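PDB 3H1N: probable glutathione S-transferase from Bordetella bronchiseptica RB50, which probably conjugates the thiol of glutathione to electrophilic compounds, as other members of the glutathione S-transferase family do. Local coordinates for residues R227-L230 with R234-P237. Numbering follows the deposited sequence.
Sequences RGYL and RRLP
Arg-234 lies along one edge of the Tyr-229 ring. Its CB is 3.6 Å from CE2 of Tyr-229, and its NE sits in the ring plane, 3.9 Å from CD2. A bend at chi3 (-58°) turns the guanidinium toward the backbone of Tyr-229. There NH2 of Arg-234 comes within 3.7 Å of the CA of Tyr-229. The guanidinium and ring planes are 47° apart. A salt bridge from NE to Glu-42 ties the arginine to helix 34-43. The hydroxyl of Tyr-229 is 3.4 Å from the carbonyl O of Arg-234, but its hydrogen bond is with Glu-35 on the same helix.

Arg-235 approaches the ring from a face. Its CB is 4.0 Å from CZ of Tyr-229, offset toward the rim. The side chain then runs past Leu-230. It has two conformers, so the contacts of its outer part are tentative. In one of them, NH1 of Arg-235 donates to the carbonyl O of Leu-230 at 3.2 Å. This bond is bent, with 135° at the hydrogen. In the same conformer CD2 of Leu-230 lies over one face of the guanidinium, 3.9 Å from NE of Arg-235.

The loop after helix 224-230 passes alongside the helix, and its two arginines meet the buried tyrosine at an edge and over a face. Tyr-229 in turn packs on helix 34-43, placing this part of the C-terminal helical domain against the first helix of the thioredoxin-like N-terminal domain of the glutathione S-transferase fold.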
ATOM      1  N   ARG B 227     -22.530  -3.259 -16.442  1.00 13.47           N
ATOM      2  CA  ARG B 227     -22.796  -3.339 -17.879  1.00 14.53           C
ATOM      3  C   ARG B 227     -22.725  -1.976 -18.575  1.00 14.57           C
ATOM      4  O   ARG B 227     -22.014  -1.820 -19.574  1.00 14.75           O
ATOM      5  CB  ARG B 227     -24.162  -4.008 -18.133  1.00 14.32           C
ATOM      6  CG  ARG B 227     -24.435  -4.463 -19.582  1.00 17.63           C
ATOM      7  CD  ARG B 227     -23.640  -5.721 -19.969  1.00 21.46           C
ATOM      8  NE  ARG B 227     -23.727  -6.795 -18.970  1.00 23.26           N
ATOM      9  CZ  ARG B 227     -24.644  -7.761 -18.962  1.00 23.90           C
ATOM     10  NH1 ARG B 227     -24.614  -8.676 -18.000  1.00 23.66           N
ATOM     11  NH2 ARG B 227     -25.591  -7.819 -19.908  1.00 24.13           N
ATOM     12  N   GLY B 228     -23.472  -1.008 -18.045  1.00 14.45           N
ATOM     13  CA  GLY B 228     -23.531   0.336 -18.604  1.00 14.42           C
ATOM     14  C   GLY B 228     -22.164   0.988 -18.650  1.00 14.32           C
ATOM     15  O   GLY B 228     -21.750   1.473 -19.710  1.00 14.20           O
ATOM     16  N   TYR B 229     -21.466   0.977 -17.506  1.00 13.69           N
ATOM     17  CA  TYR B 229     -20.132   1.593 -17.373  1.00 13.93           C
ATOM     18  C   TYR B 229     -19.077   1.038 -18.344  1.00 14.46           C
ATOM     19  O   TYR B 229     -18.348   1.801 -18.987  1.00 14.32           O
ATOM     20  CB  TYR B 229     -19.601   1.523 -15.926  1.00 12.81           C
ATOM     21  CG  TYR B 229     -18.180   2.027 -15.842  1.00 12.34           C
ATOM     22  CD1 TYR B 229     -17.123   1.157 -15.563  1.00 13.18           C
ATOM     23  CD2 TYR B 229     -17.880   3.369 -16.106  1.00 10.88           C
ATOM     24  CE1 TYR B 229     -15.789   1.628 -15.499  1.00 12.67           C
ATOM     25  CE2 TYR B 229     -16.561   3.842 -16.052  1.00 12.00           C
ATOM     26  CZ  TYR B 229     -15.531   2.974 -15.760  1.00 12.32           C
ATOM     27  OH  TYR B 229     -14.245   3.469 -15.736  1.00 14.49           O
ATOM     28  N   LEU B 230     -19.006  -0.287 -18.452  1.00 15.26           N
ATOM     29  CA  LEU B 230     -17.977  -0.929 -19.273  1.00 16.29           C
ATOM     30  C   LEU B 230     -18.215  -0.723 -20.770  1.00 16.71           C
ATOM     31  O   LEU B 230     -17.303  -0.916 -21.569  1.00 17.83           O
ATOM     32  CB  LEU B 230     -17.848  -2.419 -18.935  1.00 16.27           C
ATOM     33  CG  LEU B 230     -17.439  -2.778 -17.500  1.00 16.19           C
ATOM     34  CD1 LEU B 230     -17.609  -4.276 -17.246  1.00 16.69           C
ATOM     35  CD2 LEU B 230     -16.015  -2.310 -17.154  1.00 15.80           C
ATOM     36  N   ARG B 234     -17.038   6.502 -20.507  1.00 18.09           N
ATOM     37  CA  ARG B 234     -16.371   6.743 -19.219  1.00 17.35           C
ATOM     38  C   ARG B 234     -15.246   5.745 -18.923  1.00 17.02           C
ATOM     39  O   ARG B 234     -14.388   6.002 -18.063  1.00 16.46           O
ATOM     40  CB  ARG B 234     -17.393   6.748 -18.079  1.00 17.31           C
ATOM     41  CG  ARG B 234     -18.491   7.797 -18.236  1.00 17.39           C
ATOM     42  CD  ARG B 234     -19.307   7.949 -16.942  1.00 17.45           C
ATOM     43  NE  ARG B 234     -19.935   6.698 -16.502  1.00 16.24           N
ATOM     44  CZ  ARG B 234     -20.916   6.074 -17.156  1.00 16.25           C
ATOM     45  NH1 ARG B 234     -21.385   6.561 -18.292  1.00 14.99           N
ATOM     46  NH2 ARG B 234     -21.420   4.947 -16.676  1.00 16.84           N
ATOM     47  N   ARG B 235     -15.286   4.597 -19.598  1.00 16.24           N
ATOM     48  CA  ARG B 235     -14.263   3.574 -19.471  0.50 16.25           C
ATOM     49  C   ARG B 235     -13.156   3.826 -20.497  1.00 16.11           C
ATOM     50  O   ARG B 235     -13.328   3.545 -21.682  1.00 15.75           O
ATOM     51  CB  ARG B 235     -14.881   2.184 -19.675  0.50 16.25           C
ATOM     52  CG  ARG B 235     -13.928   1.019 -19.446  0.50 17.30           C
ATOM     53  CD  ARG B 235     -14.250  -0.130 -20.383  0.50 18.09           C
ATOM     54  NE  ARG B 235     -13.569  -1.362 -20.000  0.50 20.61           N
ATOM     55  CZ  ARG B 235     -13.758  -2.531 -20.604  0.50 20.53           C
ATOM     56  NH1 ARG B 235     -14.606  -2.625 -21.619  0.50 20.99           N
ATOM     57  NH2 ARG B 235     -13.104  -3.605 -20.187  0.50 20.81           N
ATOM     58  N   LEU B 236     -12.024   4.362 -20.038  1.00 15.23           N
ATOM     59  CA  LEU B 236     -10.902   4.643 -20.929  1.00 14.74           C
ATOM     60  C   LEU B 236     -10.101   3.363 -21.189  1.00 14.52           C
ATOM     61  O   LEU B 236      -9.880   2.578 -20.259  1.00 14.64           O
ATOM     62  CB  LEU B 236      -9.991   5.716 -20.310  1.00 14.71           C
ATOM     63  CG  LEU B 236     -10.615   7.102 -20.096  1.00 14.77           C
ATOM     64  CD1 LEU B 236      -9.574   8.092 -19.566  1.00 12.89           C
ATOM     65  CD2 LEU B 236     -11.213   7.622 -21.371  1.00 14.42           C
ATOM     66  N   PRO B 237      -9.637   3.156 -22.440  1.00 14.11           N
ATOM     67  CA  PRO B 237      -8.791   1.987 -22.697  1.00 13.63           C
ATOM     68  C   PRO B 237      -7.391   2.178 -22.097  1.00 13.32           C
ATOM     69  O   PRO B 237      -6.985   3.314 -21.814  1.00 12.24           O
ATOM     70  CB  PRO B 237      -8.715   1.942 -24.219  1.00 13.95           C
ATOM     71  CG  PRO B 237      -8.840   3.369 -24.641  1.00 14.31           C
ATOM     72  CD  PRO B 237      -9.728   4.043 -23.613  1.00 14.18           C
TER